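Local coordinates for protein aminotransferase, class III (Thermomicrobium roseum, PDB 6IO1) that transfers amino groups as a thermostable (S)-enantioselective omega-transaminase that uses pyridoxal 5'-phosphate as its cofactor, at residues 169-174 and 181-186; 134-137 and 143-146. All coordinates share one frame; numbering follows the deposited sequence.

In the fold
Each contact rests on a tryptophan of its own, but they differ in depth and chemistry. Interaction 2, between 134-137 and 143-146, is buried: the end of helix 121-138 and the turn leading into strand 146-150 are joined by a guanidinium lying flat on an indole. Interaction 1, between 169-174 and 181-186, is a surface contact in which an indole edge meets an imidazole face over a small area. They follow one another along the chain, and strands 146-150 and 181-184 are parallel neighbours in the same seven-stranded sheet. Ile182 CD1 packs on Lys146 CD at 3.7 Å, linking the two sites directly, and both also touch the second subunit.

Interaction 1 of 2, residues 169-174 and 181-186; sequences AYWEGF and FIHLTA
Trp171 and His183 reach toward each other from opposite directions and touch only at their far ends, across backbones whose nearest CA atoms, those of Trp171 and Phe181, are 13.2 Å apart. The tight part is where the outer edge of the indole's six-membered ring faces the imidazole: Trp171 CZ2 lies 3.5 Å from His183 CE1, with His183 NE2 beside it in the indole plane. Trp171 CH2 sits over one face of the histidine, 3.6 Å from His183 CE1. With ring planes at 57° and centroids 5.2 Å apart, the Trp171-His183 pair is an oblique aromatic contact. Both side chains have CG anti to the carbonyl carbon, chi1 -61° in Trp171 and -69° in His183, which points each ring at the other.

The place is an edge of the large domain of this class-III, fold-type I aminotransferase: strand 181-184 is the outermost strand of the seven-stranded sheet beside 146-150, and the short, weakly bonded helix 168-171 runs into a type II turn that starts at Trp171. Bonds from Trp171 NE1 to Leu162 O, and weak ones from His183 NE2 to Ser163 O and Thr165 O, fix where the rings lie. An alanine in place of His183 would probably open a gap beside the indole edge and leave those two carbonyls without their weak donor. Beyond these few atoms the contact is slight, a surface meeting that buries 73 Å² in all; on the far side of the turn Glu172 forms a salt bridge with Arg316 of the second subunit.

Interaction 2 of 2, residues 134-137 and 143-146; sequences YYWW and ERVK
A chi1 of -159° turns Arg144 CG opposite the backbone nitrogen, and the extended chain onward to NE carries the side chain lengthwise over the indole of Trp136, whose CG stands beside its own backbone N, chi1 -73°. The methylene part comes first: Arg144 CD lies 3.7 Å from the centroid of the Trp136 five-membered ring, a CH-pi contact over the face. Farther out the guanidinium rests flat on the indole, planes 11° apart, with Arg144 CZ 4.0 Å from the centroid of the Trp136 six-membered ring in a cation-pi stack; Arg144 NH2 lies above the far end of that ring, 3.6 Å from Trp136 CH2. Tyr135 CE2 covers the opposite face, 3.7 Å above the Trp136 plane. The pair closes the turn between helix 121-138 and strand 146-150, where Arg144 is the centre of an inverse gamma turn.

Hydrogen bonds hold both flat groups in place: Trp136 NE1 to Ala222 O, and Arg144 NE, NH1 and NH2 to Ile221 O, Tyr253 O and Gln141 OE1. Each of the three guanidinium nitrogens thus donates to a neutral oxygen while the indole takes one face, so the buried positive charge is probably stabilised by carbonyl dipoles and pi electrons.

Interaction 1 of 2, residues 169-174 and 181-186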
loop_
_atom_site.group_PDB
_atom_site.type_symbol
_atom_site.label_atom_id
_atom_site.label_comp_id
_atom_site.label_asym_id
_atom_site.label_seq_id
_atom_site.Cartn_x
_atom_site.Cartn_y
_atom_site.Cartn_z
ATOM N N ALA B 169 -17.787 -6.278 9.909
ATOM C CA ALA B 169 -17.545 -5.029 10.625
ATOM C C ALA B 169 -16.658 -4.082 9.826
ATOM O O ALA B 169 -16.771 -2.859 9.967
ATOM C CB ALA B 169 -16.917 -5.317 11.990
ATOM N N TYR B 170 -15.770 -4.622 8.991
ATOM C CA TYR B 170 -14.925 -3.777 8.154
ATOM C C TYR B 170 -15.713 -3.133 7.019
ATOM O O TYR B 170 -15.335 -2.059 6.539
ATOM C CB TYR B 170 -13.749 -4.590 7.617
ATOM C CG TYR B 170 -12.789 -5.005 8.708
ATOM C CD1 TYR B 170 -11.851 -4.113 9.207
ATOM C CD2 TYR B 170 -12.840 -6.279 9.256
ATOM C CE1 TYR B 170 -10.976 -4.482 10.209
ATOM C CE2 TYR B 170 -11.970 -6.658 10.261
ATOM C CZ TYR B 170 -11.041 -5.756 10.734
ATOM O OH TYR B 170 -10.172 -6.126 11.735
ATOM N N TRP B 171 -16.795 -3.774 6.570
ATOM C CA TRP B 171 -17.578 -3.230 5.465
ATOM C C TRP B 171 -18.422 -2.036 5.894
ATOM O O TRP B 171 -18.648 -1.120 5.095
ATOM C CB TRP B 171 -18.500 -4.303 4.882
ATOM C CG TRP B 171 -17.816 -5.504 4.318
ATOM C CD1 TRP B 171 -16.496 -5.629 3.995
ATOM C CD2 TRP B 171 -18.428 -6.758 3.999
ATOM N NE1 TRP B 171 -16.249 -6.885 3.497
ATOM C CE2 TRP B 171 -17.421 -7.597 3.485
ATOM C CE3 TRP B 171 -19.732 -7.252 4.097
ATOM C CZ2 TRP B 171 -17.676 -8.904 3.079
ATOM C CZ3 TRP B 171 -19.984 -8.548 3.690
ATOM C CH2 TRP B 171 -18.960 -9.360 3.187
ATOM N N GLU B 172 -18.894 -2.036 7.140
ATOM C CA GLU B 172 -19.951 -1.126 7.567
ATOM C C GLU B 172 -19.576 0.339 7.370
ATOM O O GLU B 172 -18.522 0.794 7.822
ATOM C CB GLU B 172 -20.285 -1.385 9.038
ATOM C CG GLU B 172 -21.480 -0.604 9.556
ATOM C CD GLU B 172 -21.806 -0.933 10.998
ATOM O OE1 GLU B 172 -20.881 -1.314 11.747
ATOM O OE2 GLU B 172 -22.988 -0.812 11.384
ATOM N N GLY B 173 -20.454 1.072 6.685
ATOM C CA GLY B 173 -20.347 2.509 6.547
ATOM C C GLY B 173 -19.421 3.016 5.464
ATOM O O GLY B 173 -19.341 4.235 5.270
ATOM N N PHE B 174 -18.723 2.137 4.748
ATOM C CA PHE B 174 -17.755 2.564 3.745
ATOM C C PHE B 174 -18.298 2.525 2.321
ATOM O O PHE B 174 -17.532 2.730 1.374
ATOM C CB PHE B 174 -16.484 1.722 3.860
ATOM C CG PHE B 174 -15.722 1.967 5.130
ATOM C CD1 PHE B 174 -15.182 3.214 5.400
ATOM C CD2 PHE B 174 -15.565 0.959 6.064
ATOM C CE1 PHE B 174 -14.487 3.447 6.570
ATOM C CE2 PHE B 174 -14.872 1.185 7.236
ATOM C CZ PHE B 174 -14.331 2.430 7.490
ATOM N N PHE B 181 -17.318 -11.241 -5.527
ATOM C CA PHE B 181 -16.763 -11.991 -4.408
ATOM C C PHE B 181 -17.848 -12.833 -3.752
ATOM O O PHE B 181 -18.937 -12.332 -3.456
ATOM C CB PHE B 181 -16.115 -11.046 -3.394
ATOM C CG PHE B 181 -14.848 -10.408 -3.892
ATOM C CD1 PHE B 181 -14.885 -9.439 -4.883
ATOM C CD2 PHE B 181 -13.617 -10.785 -3.379
ATOM C CE1 PHE B 181 -13.723 -8.853 -5.346
ATOM C CE2 PHE B 181 -12.451 -10.203 -3.840
ATOM C CZ PHE B 181 -12.504 -9.235 -4.823
ATOM N N ILE B 182 -17.539 -14.106 -3.521
ATOM C CA ILE B 182 -18.458 -15.054 -2.904
ATOM C C ILE B 182 -17.822 -15.547 -1.614
ATOM O O ILE B 182 -16.654 -15.955 -1.609
ATOM C CB ILE B 182 -18.771 -16.230 -3.847
ATOM C CG1 ILE B 182 -19.388 -15.707 -5.143
ATOM C CG2 ILE B 182 -19.698 -17.228 -3.169
ATOM C CD1 ILE B 182 -19.092 -16.561 -6.341
ATOM N N HIS B 183 -18.586 -15.518 -0.528
ATOM C CA HIS B 183 -18.069 -15.841 0.795
ATOM C C HIS B 183 -18.591 -17.199 1.241
ATOM O O HIS B 183 -19.805 -17.426 1.267
ATOM C CB HIS B 183 -18.435 -14.752 1.800
ATOM C CG HIS B 183 -17.710 -13.468 1.556
ATOM N ND1 HIS B 183 -18.229 -12.453 0.782
ATOM C CD2 HIS B 183 -16.480 -13.057 1.943
ATOM C CE1 HIS B 183 -17.359 -11.461 0.723
ATOM N NE2 HIS B 183 -16.290 -11.802 1.419
ATOM N N LEU B 184 -17.666 -18.091 1.583
ATOM C CA LEU B 184 -17.972 -19.412 2.101
ATOM C C LEU B 184 -17.952 -19.389 3.631
ATOM O O LEU B 184 -17.541 -18.412 4.260
ATOM C CB LEU B 184 -16.975 -20.438 1.561
ATOM C CG LEU B 184 -16.807 -20.599 0.051
ATOM C CD1 LEU B 184 -15.460 -21.225 -0.288
ATOM C CD2 LEU B 184 -17.930 -21.437 -0.521
ATOM N N THR B 185 -18.417 -20.481 4.235
ATOM C CA THR B 185 -18.370 -20.594 5.687
ATOM C C THR B 185 -16.944 -20.836 6.165
ATOM O O THR B 185 -16.138 -21.483 5.490
ATOM C CB THR B 185 -19.275 -21.721 6.190
ATOM O OG1 THR B 185 -18.688 -22.992 5.881
ATOM C CG2 THR B 185 -20.654 -21.626 5.566
ATOM N N ALA B 186 -16.619 -20.262 7.326
ATOM C CA ALA B 186 -15.282 -20.434 7.940
ATOM C C ALA B 186 -15.174 -21.844 8.533
ATOM O O ALA B 186 -16.177 -22.320 9.099
ATOM C CB ALA B 186 -15.079 -19.380 8.999
#

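Interaction 2 of 2, residues 134-137 and 143-146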
loop_
_atom_site.group_PDB
_atom_site.type_symbol
_atom_site.label_atom_id
_atom_site.label_comp_id
_atom_site.label_asym_id
_atom_site.label_seq_id
_atom_site.Cartn_x
_atom_site.Cartn_y
_atom_site.Cartn_z
ATOM N N TYR B 134 -6.746 -11.168 -14.743
ATOM C CA TYR B 134 -6.014 -10.880 -15.972
ATOM C C TYR B 134 -5.523 -12.158 -16.640
ATOM O O TYR B 134 -5.478 -12.247 -17.871
ATOM C CB TYR B 134 -4.845 -9.948 -15.652
ATOM C CG TYR B 134 -4.010 -9.523 -16.836
ATOM C CD1 TYR B 134 -4.588 -8.917 -17.943
ATOM C CD2 TYR B 134 -2.635 -9.712 -16.835
ATOM C CE1 TYR B 134 -3.819 -8.521 -19.021
ATOM C CE2 TYR B 134 -1.859 -9.319 -17.905
ATOM C CZ TYR B 134 -2.454 -8.724 -18.996
ATOM O OH TYR B 134 -1.680 -8.334 -20.064
ATOM N N TYR B 135 -5.129 -13.150 -15.840
ATOM C CA TYR B 135 -4.697 -14.436 -16.376
ATOM C C TYR B 135 -5.829 -15.106 -17.134
ATOM O O TYR B 135 -5.645 -15.578 -18.263
ATOM C CB TYR B 135 -4.198 -15.324 -15.232
ATOM C CG TYR B 135 -4.044 -16.795 -15.564
ATOM C CD1 TYR B 135 -2.847 -17.290 -16.064
ATOM C CD2 TYR B 135 -5.085 -17.693 -15.349
ATOM C CE1 TYR B 135 -2.695 -18.633 -16.358
ATOM C CE2 TYR B 135 -4.943 -19.037 -15.643
ATOM C CZ TYR B 135 -3.746 -19.501 -16.146
ATOM O OH TYR B 135 -3.599 -20.838 -16.438
ATOM N N TRP B 136 -7.015 -15.160 -16.526
ATOM C CA TRP B 136 -8.154 -15.744 -17.232
ATOM C C TRP B 136 -8.545 -14.911 -18.450
ATOM O O TRP B 136 -8.974 -15.458 -19.472
ATOM C CB TRP B 136 -9.333 -15.928 -16.281
ATOM C CG TRP B 136 -9.108 -17.052 -15.320
ATOM C CD1 TRP B 136 -9.085 -16.972 -13.961
ATOM C CD2 TRP B 136 -8.850 -18.427 -15.645
ATOM N NE1 TRP B 136 -8.840 -18.209 -13.416
ATOM C CE2 TRP B 136 -8.691 -19.120 -14.429
ATOM C CE3 TRP B 136 -8.743 -19.139 -16.845
ATOM C CZ2 TRP B 136 -8.431 -20.487 -14.377
ATOM C CZ3 TRP B 136 -8.484 -20.498 -16.791
ATOM C CH2 TRP B 136 -8.331 -21.157 -15.565
ATOM N N TRP B 137 -8.405 -13.585 -18.359
ATOM C CA TRP B 137 -8.687 -12.723 -19.505
ATOM C C TRP B 137 -7.758 -13.034 -20.673
ATOM O O TRP B 137 -8.197 -13.097 -21.828
ATOM C CB TRP B 137 -8.563 -11.256 -19.090
ATOM C CG TRP B 137 -8.945 -10.261 -20.150
ATOM C CD1 TRP B 137 -10.208 -9.880 -20.500
ATOM C CD2 TRP B 137 -8.054 -9.505 -20.981
ATOM N NE1 TRP B 137 -10.160 -8.942 -21.503
ATOM C CE2 TRP B 137 -8.849 -8.694 -21.816
ATOM C CE3 TRP B 137 -6.663 -9.439 -21.103
ATOM C CZ2 TRP B 137 -8.299 -7.829 -22.759
ATOM C CZ3 TRP B 137 -6.119 -8.578 -22.041
ATOM C CH2 TRP B 137 -6.935 -7.786 -22.857
ATOM N N GLU B 143 -15.187 -13.868 -18.592
ATOM C CA GLU B 143 -16.240 -13.985 -17.593
ATOM C C GLU B 143 -15.770 -14.662 -16.313
ATOM O O GLU B 143 -16.546 -14.748 -15.354
ATOM C CB GLU B 143 -17.431 -14.767 -18.161
ATOM C CG GLU B 143 -17.954 -14.259 -19.496
ATOM C CD GLU B 143 -18.413 -12.817 -19.439
ATOM O OE1 GLU B 143 -19.204 -12.479 -18.532
ATOM O OE2 GLU B 143 -17.989 -12.022 -20.303
ATOM N N ARG B 144 -14.530 -15.148 -16.278
ATOM C CA ARG B 144 -13.974 -15.834 -15.110
ATOM C C ARG B 144 -13.355 -14.793 -14.180
ATOM O O ARG B 144 -12.149 -14.540 -14.190
ATOM C CB ARG B 144 -12.955 -16.877 -15.552
ATOM C CG ARG B 144 -12.687 -17.968 -14.536
ATOM C CD ARG B 144 -12.272 -19.261 -15.218
ATOM N NE ARG B 144 -12.271 -20.387 -14.289
ATOM C CZ ARG B 144 -12.052 -21.649 -14.644
ATOM N NH1 ARG B 144 -12.081 -22.610 -13.732
ATOM N NH2 ARG B 144 -11.812 -21.952 -15.913
ATOM N N VAL B 145 -14.208 -14.171 -13.362
ATOM C CA VAL B 145 -13.762 -13.058 -12.528
ATOM C C VAL B 145 -14.149 -13.226 -11.061
ATOM O O VAL B 145 -13.626 -12.515 -10.194
ATOM C CB VAL B 145 -14.314 -11.724 -13.067
ATOM C CG1 VAL B 145 -13.793 -11.456 -14.473
ATOM C CG2 VAL B 145 -15.835 -11.733 -13.047
ATOM N N LYS B 146 -15.059 -14.151 -10.764
ATOM C CA LYS B 146 -15.537 -14.306 -9.394
ATOM C C LYS B 146 -14.428 -14.804 -8.474
ATOM O O LYS B 146 -13.613 -15.642 -8.860
ATOM C CB LYS B 146 -16.725 -15.266 -9.348
ATOM C CG LYS B 146 -17.933 -14.797 -10.137
ATOM C CD LYS B 146 -19.101 -15.755 -9.974
ATOM C CE LYS B 146 -20.212 -15.444 -10.964
ATOM N NZ LYS B 146 -21.283 -16.478 -10.935
#